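Local coordinates for conjugal transfer protein TRWB (PDB 1E9R) that probably couples DNA processing to the secretion channel in bacterial conjugation, as a hexameric P-loop ATPase resembling ring helicases and F1-ATPase, at residues P107-K113 and E220-P225; G114-E120 and D226-R232; R129-S133 and D264-S269; L153-A158 and L172-T176. Residues are numbered along the deposited sequence.

Contact 1: residues P107-K113 and E220-P225; sequences PYDQRTK and EHVTMP
Residues 107-113 form an irregular loop, and 220-225 the end of a short helix running into an extended Met-Pro pair. The backbones come closest at Pro-107 and Met-224, with CA atoms 4.8 Å apart. Met-224 has chi1 (-136°) and chi3 (144°) between wells, with chi2 m, and lays its methyl CE against Pro-107 CD at 3.5 Å, with Thr-112 OG1 also 3.5 Å from that CE. Pro-225 CD sits 4.0 Å from Pro-107 CB, and its CG 4.0 Å from Thr-112 CG2. Tyr-108 adopts chi1 m, chi2 80°: its CA-CB bond points away, yet the ring reaches back so that OH donates to Glu-220 OE1 at 2.9 Å, Glu-220 being folded with chi1 and chi2 both m. The loop follows strand 103-105, where a strand-free, mainly helical excursion of the P-loop NTPase fold begins; 220-225 lies near its return. A type I turn spans Asp-109 to Thr-112. Asp-109 (t) makes an Asx turn, OD1 accepting from Arg-111 N at 2.8 Å, while the Arg-111 side chain (m, t, m) forms a salt bridge, NH2 to Asp-109 OD2, at 2.9 Å. Thr-112 takes chi1 t, its OG1 bonding to Lys-113 O at 2.9 Å.

Contact 2: residues G114-E120 and D226-R232; sequences GWSFFNE and DGDFSIR
Two loops cross at a pair of glycines, Gly-114 and Gly-227, whose CA atoms lie 3.4 Å apart; a CB on either would clash. Beyond the crossing, Phe-229 N donates to Gly-114 O at 3.1 Å. Asn-119 (chi1 m), on the 3-10 turn 117-120, spends its ND2 on two carbonyls, Gly-227 O at 3.2 Å and Phe-229 O at 2.9 Å. The Glu-120 carboxylate, brought round by chi1 and chi2 both m, receives four donors: OE1 takes Ser-230 OG at 2.8 Å and Arg-232 N at 3.1 Å, OE2 takes Ile-231 N and Trp-115 NE1, each at 2.8 Å. It thus satisfies first-turn amides of helix 231-236, while Ser-230, the N-cap, accepts from Ser-233 N. Arg-232 NH1 donates to Glu-120 O at 2.8 Å and also bridges to Asp-126. The joint sits against three helices: Trp-115 meets Trp-262 of helix 252-269 edge-to-face, and Phe-117 packs on Trp-127 of helix 126-134 and on Met-169 of helix 169-178.

Contact 3: residues R129-S133 and D264-S269; sequences RYALS and DVVCTS
Helices 126-134 and 252-269 pass each other roughly antiparallel, with segment axes 9.4 Å apart at closest approach and crossing at 149°. The register runs from Arg-129 opposite Thr-268 (CA atoms 7.7 Å apart) to Ser-133 opposite Asp-264 (5.4 Å). Arg-129 is fully extended (t, t, t), which carries its guanidinium to the C-terminal end of the partner helix, where NH2 donates to Thr-268 O at 2.7 Å. On the main-chain side, a water donates both to Arg-129 O at 2.7 Å and to Thr-268 OG1 at 2.8 Å, bridging the two helices. Tyr-130 (chi1 m) sends its OH to Ser-269 OG at 2.9 Å, and its CE1 rests 3.9 Å from Val-265 CG1, an apolar patch. Ser-133 (m) points its CB toward the partner, and OG donates to Asp-264 OD2 at 2.6 Å with Asp-264 in the t rotamer. Thr-268 OG1 and Ser-269 OG in turn donate to carbonyls four residues back, Asp-264 O at 2.9 Å and Val-265 O at 2.8 Å. The pair joins the helical insertion to a helix following strand 243-247 of the NTPase sheet. All touching residues are buried, yet three direct hydrogen bonds and a water bridge stand against one apolar side-chain pair, so the interface relies on matched donors and acceptors, although Arg-129 NE has no modelled partner.

Contact 4: residues L153-A158 and L172-T176; sequences LLRETA and LFHWT
Leu-172, with chi1 t and chi2 p, pushes its two methyls against helix 153-158: CD1 lies 3.5 Å from Thr-157 CG2 and 3.9 Å from Ala-158 CB, while CD2 meets Leu-154 CD1 (also t, p) at 3.7 Å. The segment axes approach to 10.1 Å and cross at 123°, with Leu-153 facing Thr-176 (CA atoms 7.1 Å apart) and Ala-158 facing Leu-172 (6.2 Å). These are parts of helices 141-163 and 169-178, the second with a wider pi-type turn at 174-176, an obliquely crossed pair joined by a short link in the mainly helical part of the coupling protein. Thr-176 (p) fills the other end of the seam, its CG2 at 4.0 Å from Leu-153 CG and 3.8 Å from Thr-157 OG1. Both threonines keep their hydroxyls within their own helices: Thr-157 OG1 donates to Leu-153 O at 2.7 Å and Thr-176 OG1 to Leu-172 O at 2.8 Å, so their methyls face the partner. Trp-175 CB touches Thr-157 CG2 at 4.0 Å, its indole stacking on Phe-187.

Contacts 3 and 4 are buried, contacts 1 and 2 only partly so. Both segments of contact 2 directly follow those of contact 1 in the chain, with about 11 Å between contact centres, and Pro-225 O lies 3.0 Å from Trp-115 N, a probable hydrogen bond between them. Both are built mainly from loops next to helix ends, the first leaning on proline and methionine surfaces, the second on a buried carboxylate. Contact 3, nearest the chain centre at about 13 Å, is polar despite its burial; contact 4, at about 28 Å, is an aliphatic helix seam. Contact 2 touches both: Arg-232 CD meets Tyr-130 OH at 3.2 Å, and Phe-117 CE1 meets Leu-172 CD2 at 3.6 Å.

Contact 1: residues P107-K113 and E220-P225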
# COMPACT_ATOMS: atom_id res chain seq x y z
N PRO B 107 -15.33 -35.37 -15.38
CA PRO B 107 -15.67 -36.42 -14.42
C PRO B 107 -17.12 -36.92 -14.40
O PRO B 107 -17.38 -38.05 -13.97
CB PRO B 107 -15.23 -35.82 -13.07
CG PRO B 107 -15.33 -34.36 -13.29
CD PRO B 107 -14.78 -34.19 -14.68
N TYR B 108 -18.05 -36.10 -14.87
CA TYR B 108 -19.47 -36.47 -14.87
C TYR B 108 -20.08 -36.78 -16.24
O TYR B 108 -21.30 -36.84 -16.39
CB TYR B 108 -20.27 -35.36 -14.16
CG TYR B 108 -19.78 -35.07 -12.75
CD1 TYR B 108 -18.66 -34.25 -12.53
CD2 TYR B 108 -20.42 -35.61 -11.64
CE1 TYR B 108 -18.20 -33.98 -11.22
CE2 TYR B 108 -19.97 -35.34 -10.34
CZ TYR B 108 -18.87 -34.53 -10.14
OH TYR B 108 -18.44 -34.30 -8.86
N ASP B 109 -19.23 -36.99 -17.23
CA ASP B 109 -19.71 -37.31 -18.56
C ASP B 109 -19.36 -38.77 -18.83
O ASP B 109 -18.24 -39.21 -18.58
CB ASP B 109 -19.07 -36.38 -19.60
CG ASP B 109 -19.73 -36.48 -20.96
OD1 ASP B 109 -19.61 -37.54 -21.60
OD2 ASP B 109 -20.37 -35.50 -21.39
N GLN B 110 -20.35 -39.50 -19.33
CA GLN B 110 -20.24 -40.91 -19.65
C GLN B 110 -19.05 -41.20 -20.56
O GLN B 110 -18.39 -42.24 -20.45
CB GLN B 110 -21.54 -41.34 -20.34
CG GLN B 110 -21.67 -42.82 -20.66
CD GLN B 110 -21.78 -43.67 -19.41
OE1 GLN B 110 -20.78 -44.08 -18.82
NE2 GLN B 110 -23.02 -43.92 -18.98
N ARG B 111 -18.79 -40.26 -21.47
CA ARG B 111 -17.73 -40.39 -22.46
C ARG B 111 -16.32 -40.04 -22.01
O ARG B 111 -15.36 -40.29 -22.73
CB ARG B 111 -18.10 -39.53 -23.69
CG ARG B 111 -19.44 -39.87 -24.32
CD ARG B 111 -19.91 -38.74 -25.23
NE ARG B 111 -20.22 -37.53 -24.46
CZ ARG B 111 -20.68 -36.40 -24.98
NH1 ARG B 111 -20.87 -36.31 -26.29
NH2 ARG B 111 -20.98 -35.38 -24.20
N THR B 112 -16.17 -39.47 -20.82
CA THR B 112 -14.84 -39.09 -20.35
C THR B 112 -13.85 -40.24 -20.31
O THR B 112 -14.23 -41.39 -20.12
CB THR B 112 -14.89 -38.51 -18.92
OG1 THR B 112 -13.57 -38.08 -18.55
CG2 THR B 112 -15.35 -39.56 -17.92
N LYS B 113 -12.58 -39.93 -20.50
CA LYS B 113 -11.54 -40.95 -20.42
C LYS B 113 -11.25 -41.11 -18.92
O LYS B 113 -11.64 -40.25 -18.12
CB LYS B 113 -10.28 -40.49 -21.13
CG LYS B 113 -10.49 -40.05 -22.57
CD LYS B 113 -10.69 -41.23 -23.50
CE LYS B 113 -9.47 -42.14 -23.51
NZ LYS B 113 -9.65 -43.29 -24.44
N GLU B 220 -12.38 -33.73 -6.37
CA GLU B 220 -12.75 -34.10 -7.74
C GLU B 220 -11.78 -35.07 -8.42
O GLU B 220 -12.15 -35.77 -9.36
CB GLU B 220 -12.91 -32.84 -8.59
CG GLU B 220 -14.02 -31.93 -8.13
CD GLU B 220 -15.36 -32.65 -7.97
OE1 GLU B 220 -15.71 -33.46 -8.86
OE2 GLU B 220 -16.06 -32.41 -6.97
N HIS B 221 -10.54 -35.10 -7.96
CA HIS B 221 -9.55 -36.00 -8.53
C HIS B 221 -9.89 -37.41 -8.07
O HIS B 221 -9.62 -38.39 -8.76
CB HIS B 221 -8.15 -35.66 -8.00
CG HIS B 221 -7.57 -34.40 -8.58
ND1 HIS B 221 -6.69 -34.41 -9.64
CD2 HIS B 221 -7.74 -33.10 -8.24
CE1 HIS B 221 -6.34 -33.17 -9.93
NE2 HIS B 221 -6.97 -32.36 -9.10
N VAL B 222 -10.49 -37.49 -6.89
CA VAL B 222 -10.85 -38.77 -6.31
C VAL B 222 -12.07 -39.36 -7.00
O VAL B 222 -12.09 -40.54 -7.34
CB VAL B 222 -11.16 -38.63 -4.78
CG1 VAL B 222 -11.52 -39.99 -4.21
CG2 VAL B 222 -9.95 -38.06 -4.05
N THR B 223 -13.08 -38.52 -7.20
CA THR B 223 -14.32 -38.94 -7.84
C THR B 223 -14.20 -39.08 -9.36
O THR B 223 -15.11 -39.59 -10.01
CB THR B 223 -15.44 -37.95 -7.51
OG1 THR B 223 -15.15 -36.67 -8.08
CG2 THR B 223 -15.57 -37.81 -5.99
N MET B 224 -13.08 -38.62 -9.91
CA MET B 224 -12.83 -38.69 -11.34
C MET B 224 -12.71 -40.15 -11.76
O MET B 224 -11.92 -40.90 -11.19
CB MET B 224 -11.53 -37.97 -11.70
CG MET B 224 -11.60 -37.07 -12.95
SD MET B 224 -11.58 -37.85 -14.57
CE MET B 224 -12.64 -36.83 -15.44
N PRO B 225 -13.50 -40.56 -12.76
CA PRO B 225 -13.46 -41.94 -13.24
C PRO B 225 -12.01 -42.32 -13.51
O PRO B 225 -11.28 -41.59 -14.18
CB PRO B 225 -14.28 -41.87 -14.52
CG PRO B 225 -15.35 -40.87 -14.14
CD PRO B 225 -14.54 -39.79 -13.47

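Contact 2: residues G114-E120 and D226-R232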
# COMPACT_ATOMS: atom_id res chain seq x y z
N GLY B 114 -10.58 -42.20 -18.55
CA GLY B 114 -10.24 -42.42 -17.15
C GLY B 114 -8.90 -41.77 -16.90
O GLY B 114 -8.03 -41.85 -17.76
N TRP B 115 -8.71 -41.14 -15.74
CA TRP B 115 -7.45 -40.45 -15.49
C TRP B 115 -7.17 -40.10 -14.03
O TRP B 115 -8.09 -39.97 -13.22
CB TRP B 115 -7.42 -39.16 -16.32
CG TRP B 115 -6.20 -38.29 -16.13
CD1 TRP B 115 -5.04 -38.32 -16.86
CD2 TRP B 115 -6.03 -37.25 -15.16
NE1 TRP B 115 -4.17 -37.36 -16.40
CE2 TRP B 115 -4.75 -36.69 -15.36
CE3 TRP B 115 -6.84 -36.74 -14.13
CZ2 TRP B 115 -4.26 -35.64 -14.57
CZ3 TRP B 115 -6.35 -35.70 -13.35
CH2 TRP B 115 -5.07 -35.16 -13.57
N SER B 116 -5.88 -39.93 -13.72
CA SER B 116 -5.41 -39.52 -12.39
C SER B 116 -4.02 -39.00 -12.72
O SER B 116 -3.41 -39.48 -13.67
CB SER B 116 -5.27 -40.70 -11.43
OG SER B 116 -4.00 -41.32 -11.55
N PHE B 117 -3.51 -38.05 -11.95
CA PHE B 117 -2.20 -37.52 -12.27
C PHE B 117 -1.11 -38.58 -12.26
O PHE B 117 -0.04 -38.36 -12.81
CB PHE B 117 -1.84 -36.35 -11.34
CG PHE B 117 -1.37 -36.77 -9.98
CD1 PHE B 117 -2.27 -37.06 -8.98
CD2 PHE B 117 -0.01 -36.85 -9.70
CE1 PHE B 117 -1.82 -37.42 -7.71
CE2 PHE B 117 0.44 -37.21 -8.44
CZ PHE B 117 -0.47 -37.50 -7.44
N PHE B 118 -1.39 -39.73 -11.67
CA PHE B 118 -0.39 -40.80 -11.64
C PHE B 118 0.03 -41.18 -13.06
O PHE B 118 1.19 -41.53 -13.31
CB PHE B 118 -0.94 -42.05 -10.94
CG PHE B 118 -0.88 -41.99 -9.44
CD1 PHE B 118 0.32 -42.20 -8.77
CD2 PHE B 118 -2.02 -41.72 -8.68
CE1 PHE B 118 0.40 -42.14 -7.37
CE2 PHE B 118 -1.96 -41.66 -7.28
CZ PHE B 118 -0.75 -41.87 -6.62
N ASN B 119 -0.92 -41.09 -13.99
CA ASN B 119 -0.68 -41.45 -15.38
C ASN B 119 0.34 -40.58 -16.11
O ASN B 119 0.74 -40.91 -17.23
CB ASN B 119 -1.99 -41.41 -16.19
CG ASN B 119 -3.09 -42.26 -15.56
OD1 ASN B 119 -2.83 -43.17 -14.79
ND2 ASN B 119 -4.34 -41.95 -15.91
N GLU B 120 0.76 -39.47 -15.49
CA GLU B 120 1.71 -38.57 -16.15
C GLU B 120 3.13 -38.69 -15.63
O GLU B 120 4.05 -38.03 -16.13
CB GLU B 120 1.25 -37.12 -16.00
CG GLU B 120 -0.23 -36.88 -16.28
CD GLU B 120 -0.67 -37.28 -17.68
OE1 GLU B 120 0.19 -37.61 -18.53
OE2 GLU B 120 -1.88 -37.26 -17.94
N ASP B 226 -11.57 -43.46 -12.97
CA ASP B 226 -10.19 -43.85 -13.18
C ASP B 226 -9.98 -44.58 -14.49
O ASP B 226 -10.89 -45.22 -15.02
CB ASP B 226 -9.68 -44.71 -12.03
CG ASP B 226 -8.30 -44.25 -11.55
OD1 ASP B 226 -7.38 -44.13 -12.41
OD2 ASP B 226 -8.12 -44.01 -10.33
N GLY B 227 -8.77 -44.47 -15.01
CA GLY B 227 -8.43 -45.11 -16.26
C GLY B 227 -6.94 -44.94 -16.46
O GLY B 227 -6.25 -44.50 -15.55
N ASP B 228 -6.46 -45.27 -17.65
CA ASP B 228 -5.03 -45.15 -17.93
C ASP B 228 -4.70 -44.07 -18.95
O ASP B 228 -3.58 -44.03 -19.47
CB ASP B 228 -4.45 -46.50 -18.37
CG ASP B 228 -5.23 -47.12 -19.52
OD1 ASP B 228 -6.14 -46.45 -20.07
OD2 ASP B 228 -4.92 -48.28 -19.88
N PHE B 229 -5.67 -43.20 -19.23
CA PHE B 229 -5.42 -42.13 -20.18
C PHE B 229 -4.34 -41.18 -19.68
O PHE B 229 -4.38 -40.73 -18.54
CB PHE B 229 -6.69 -41.34 -20.45
CG PHE B 229 -6.48 -40.19 -21.38
CD1 PHE B 229 -6.16 -40.41 -22.71
CD2 PHE B 229 -6.56 -38.88 -20.93
CE1 PHE B 229 -5.90 -39.34 -23.58
CE2 PHE B 229 -6.31 -37.80 -21.79
CZ PHE B 229 -5.98 -38.04 -23.12
N SER B 230 -3.36 -40.90 -20.55
CA SER B 230 -2.26 -40.00 -20.21
C SER B 230 -2.23 -38.82 -21.18
O SER B 230 -2.10 -39.01 -22.39
CB SER B 230 -0.92 -40.72 -20.29
OG SER B 230 0.16 -39.81 -20.19
N ILE B 231 -2.36 -37.61 -20.64
CA ILE B 231 -2.34 -36.42 -21.47
C ILE B 231 -1.00 -36.32 -22.19
O ILE B 231 -0.94 -35.89 -23.34
CB ILE B 231 -2.58 -35.15 -20.62
CG1 ILE B 231 -4.00 -35.17 -20.05
CG2 ILE B 231 -2.36 -33.91 -21.47
CD1 ILE B 231 -4.28 -34.06 -19.06
N ARG B 232 0.08 -36.74 -21.52
CA ARG B 232 1.42 -36.70 -22.11
C ARG B 232 1.49 -37.60 -23.34
O ARG B 232 1.98 -37.20 -24.40
CB ARG B 232 2.47 -37.16 -21.11
CG ARG B 232 2.59 -36.27 -19.91
CD ARG B 232 3.74 -36.70 -19.02
NE ARG B 232 5.04 -36.43 -19.62
CZ ARG B 232 6.18 -36.60 -18.97
NH1 ARG B 232 6.18 -37.03 -17.72
NH2 ARG B 232 7.34 -36.33 -19.57

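Contact 3: residues R129-S133 and D264-S269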
# COMPACT_ATOMS: atom_id res chain seq x y z
N ARG B 129 6.71 -31.79 -10.52
CA ARG B 129 6.21 -31.19 -11.74
C ARG B 129 4.68 -31.21 -11.80
O ARG B 129 4.05 -30.20 -12.11
CB ARG B 129 6.81 -31.97 -12.90
CG ARG B 129 6.70 -31.32 -14.23
CD ARG B 129 7.45 -32.14 -15.25
NE ARG B 129 7.17 -31.65 -16.59
CZ ARG B 129 7.38 -32.35 -17.70
NH1 ARG B 129 7.87 -33.58 -17.64
NH2 ARG B 129 7.07 -31.81 -18.88
N TYR B 130 4.08 -32.35 -11.51
CA TYR B 130 2.62 -32.45 -11.58
C TYR B 130 1.93 -32.17 -10.26
O TYR B 130 0.70 -32.03 -10.21
CB TYR B 130 2.20 -33.81 -12.17
CG TYR B 130 2.65 -33.96 -13.61
CD1 TYR B 130 2.05 -33.22 -14.62
CD2 TYR B 130 3.77 -34.73 -13.94
CE1 TYR B 130 2.55 -33.23 -15.93
CE2 TYR B 130 4.28 -34.74 -15.25
CZ TYR B 130 3.67 -33.99 -16.23
OH TYR B 130 4.17 -33.96 -17.51
N ALA B 131 2.70 -32.07 -9.18
CA ALA B 131 2.13 -31.72 -7.89
C ALA B 131 1.75 -30.23 -8.04
O ALA B 131 0.75 -29.76 -7.50
CB ALA B 131 3.18 -31.90 -6.80
N LEU B 132 2.58 -29.52 -8.80
CA LEU B 132 2.39 -28.10 -9.10
C LEU B 132 1.12 -27.90 -9.92
O LEU B 132 0.57 -26.81 -9.94
CB LEU B 132 3.60 -27.60 -9.90
CG LEU B 132 4.54 -26.50 -9.41
CD1 LEU B 132 4.39 -26.27 -7.94
CD2 LEU B 132 5.95 -26.90 -9.75
N SER B 133 0.66 -28.95 -10.60
CA SER B 133 -0.55 -28.89 -11.43
C SER B 133 -1.79 -29.17 -10.59
O SER B 133 -2.83 -28.53 -10.76
CB SER B 133 -0.49 -29.92 -12.56
OG SER B 133 0.59 -29.66 -13.43
N ASP B 264 -2.83 -27.07 -16.75
CA ASP B 264 -1.43 -26.98 -16.37
C ASP B 264 -0.66 -28.22 -16.82
O ASP B 264 0.50 -28.12 -17.20
CB ASP B 264 -1.29 -26.80 -14.86
CG ASP B 264 0.09 -26.32 -14.47
OD1 ASP B 264 0.34 -25.11 -14.65
OD2 ASP B 264 0.92 -27.13 -14.01
N VAL B 265 -1.30 -29.38 -16.77
CA VAL B 265 -0.64 -30.60 -17.22
C VAL B 265 -0.26 -30.40 -18.67
O VAL B 265 0.85 -30.76 -19.08
CB VAL B 265 -1.55 -31.83 -17.11
CG1 VAL B 265 -0.89 -33.03 -17.80
CG2 VAL B 265 -1.83 -32.15 -15.66
N VAL B 266 -1.17 -29.84 -19.46
CA VAL B 266 -0.88 -29.60 -20.87
C VAL B 266 0.29 -28.64 -21.03
O VAL B 266 1.21 -28.89 -21.80
CB VAL B 266 -2.10 -29.01 -21.62
CG1 VAL B 266 -1.70 -28.58 -23.03
CG2 VAL B 266 -3.20 -30.05 -21.71
N CYS B 267 0.27 -27.54 -20.28
CA CYS B 267 1.34 -26.56 -20.36
C CYS B 267 2.73 -27.07 -20.00
O CYS B 267 3.71 -26.68 -20.64
CB CYS B 267 0.99 -25.36 -19.48
SG CYS B 267 -0.48 -24.45 -20.06
N THR B 268 2.85 -27.95 -19.01
CA THR B 268 4.17 -28.47 -18.62
C THR B 268 4.63 -29.55 -19.56
O THR B 268 5.81 -29.64 -19.90
CB THR B 268 4.19 -29.14 -17.25
OG1 THR B 268 3.24 -28.53 -16.39
CG2 THR B 268 5.57 -29.01 -16.64
N SER B 269 3.69 -30.39 -19.95
CA SER B 269 3.98 -31.53 -20.81
C SER B 269 4.52 -31.22 -22.20
O SER B 269 5.42 -31.92 -22.67
CB SER B 269 2.75 -32.43 -20.91
OG SER B 269 2.47 -33.01 -19.64
O HOH W 1 4.22 -28.12 -13.77

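Contact 4: residues L153-A158 and L172-T176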
# COMPACT_ATOMS: atom_id res chain seq x y z
N LEU B 153 3.51 -32.92 0.97
CA LEU B 153 2.71 -34.03 1.46
C LEU B 153 2.17 -34.84 0.28
O LEU B 153 2.14 -36.08 0.33
CB LEU B 153 1.54 -33.51 2.31
CG LEU B 153 0.56 -34.57 2.83
CD1 LEU B 153 1.31 -35.62 3.60
CD2 LEU B 153 -0.47 -33.92 3.71
N LEU B 154 1.76 -34.16 -0.78
CA LEU B 154 1.23 -34.84 -1.94
C LEU B 154 2.27 -35.69 -2.66
O LEU B 154 2.08 -36.89 -2.81
CB LEU B 154 0.65 -33.86 -2.94
CG LEU B 154 0.01 -34.53 -4.17
CD1 LEU B 154 -1.27 -35.25 -3.77
CD2 LEU B 154 -0.28 -33.47 -5.24
N ARG B 155 3.38 -35.09 -3.08
CA ARG B 155 4.38 -35.84 -3.83
C ARG B 155 5.01 -37.02 -3.08
O ARG B 155 5.29 -38.05 -3.69
CB ARG B 155 5.45 -34.90 -4.40
CG ARG B 155 6.49 -34.41 -3.42
CD ARG B 155 7.51 -33.54 -4.15
NE ARG B 155 7.16 -32.12 -4.08
CZ ARG B 155 7.60 -31.30 -3.14
NH1 ARG B 155 8.40 -31.75 -2.18
NH2 ARG B 155 7.21 -30.03 -3.13
N GLU B 156 5.22 -36.88 -1.78
CA GLU B 156 5.81 -37.97 -1.00
C GLU B 156 4.79 -39.09 -0.76
O GLU B 156 5.14 -40.27 -0.88
CB GLU B 156 6.36 -37.45 0.32
CG GLU B 156 7.63 -36.63 0.16
CD GLU B 156 8.69 -37.32 -0.69
OE1 GLU B 156 9.11 -38.45 -0.35
OE2 GLU B 156 9.12 -36.74 -1.71
N THR B 157 3.55 -38.74 -0.44
CA THR B 157 2.52 -39.75 -0.20
C THR B 157 2.27 -40.53 -1.49
O THR B 157 2.29 -41.75 -1.49
CB THR B 157 1.20 -39.11 0.26
OG1 THR B 157 1.41 -38.41 1.49
CG2 THR B 157 0.13 -40.18 0.49
N ALA B 158 2.03 -39.80 -2.57
CA ALA B 158 1.76 -40.41 -3.87
C ALA B 158 2.94 -41.25 -4.34
O ALA B 158 2.75 -42.33 -4.88
CB ALA B 158 1.44 -39.34 -4.90
N LEU B 172 -4.68 -42.14 -1.65
CA LEU B 172 -3.95 -40.89 -1.53
C LEU B 172 -4.77 -39.91 -0.72
O LEU B 172 -4.27 -39.24 0.18
CB LEU B 172 -3.68 -40.32 -2.92
CG LEU B 172 -2.89 -39.01 -2.99
CD1 LEU B 172 -1.50 -39.19 -2.40
CD2 LEU B 172 -2.79 -38.60 -4.44
N PHE B 173 -6.06 -39.83 -1.03
CA PHE B 173 -6.93 -38.92 -0.32
C PHE B 173 -7.12 -39.34 1.13
O PHE B 173 -7.23 -38.48 2.02
CB PHE B 173 -8.28 -38.85 -1.02
CG PHE B 173 -9.23 -37.84 -0.44
CD1 PHE B 173 -9.08 -36.49 -0.71
CD2 PHE B 173 -10.30 -38.25 0.35
CE1 PHE B 173 -9.99 -35.56 -0.21
CE2 PHE B 173 -11.22 -37.32 0.86
CZ PHE B 173 -11.07 -35.98 0.58
N HIS B 174 -7.15 -40.64 1.39
CA HIS B 174 -7.34 -41.13 2.76
C HIS B 174 -6.17 -40.71 3.64
O HIS B 174 -6.35 -40.10 4.69
CB HIS B 174 -7.44 -42.66 2.78
CG HIS B 174 -7.40 -43.24 4.17
ND1 HIS B 174 -8.45 -43.10 5.06
CD2 HIS B 174 -6.42 -43.88 4.85
CE1 HIS B 174 -8.10 -43.62 6.23
NE2 HIS B 174 -6.87 -44.09 6.12
N TRP B 175 -4.98 -41.06 3.19
CA TRP B 175 -3.78 -40.74 3.93
C TRP B 175 -3.58 -39.26 4.15
O TRP B 175 -3.33 -38.82 5.27
CB TRP B 175 -2.58 -41.32 3.19
CG TRP B 175 -2.42 -42.79 3.40
CD1 TRP B 175 -2.47 -43.78 2.45
CD2 TRP B 175 -2.21 -43.44 4.65
NE1 TRP B 175 -2.30 -45.01 3.04
CE2 TRP B 175 -2.14 -44.83 4.39
CE3 TRP B 175 -2.08 -42.98 5.97
CZ2 TRP B 175 -1.94 -45.76 5.41
CZ3 TRP B 175 -1.88 -43.90 6.97
CH2 TRP B 175 -1.81 -45.28 6.69
N THR B 176 -3.70 -38.48 3.08
CA THR B 176 -3.47 -37.05 3.17
C THR B 176 -4.51 -36.25 3.93
O THR B 176 -4.19 -35.18 4.41
CB THR B 176 -3.28 -36.39 1.76
OG1 THR B 176 -4.45 -36.60 0.96
CG2 THR B 176 -2.07 -36.96 1.06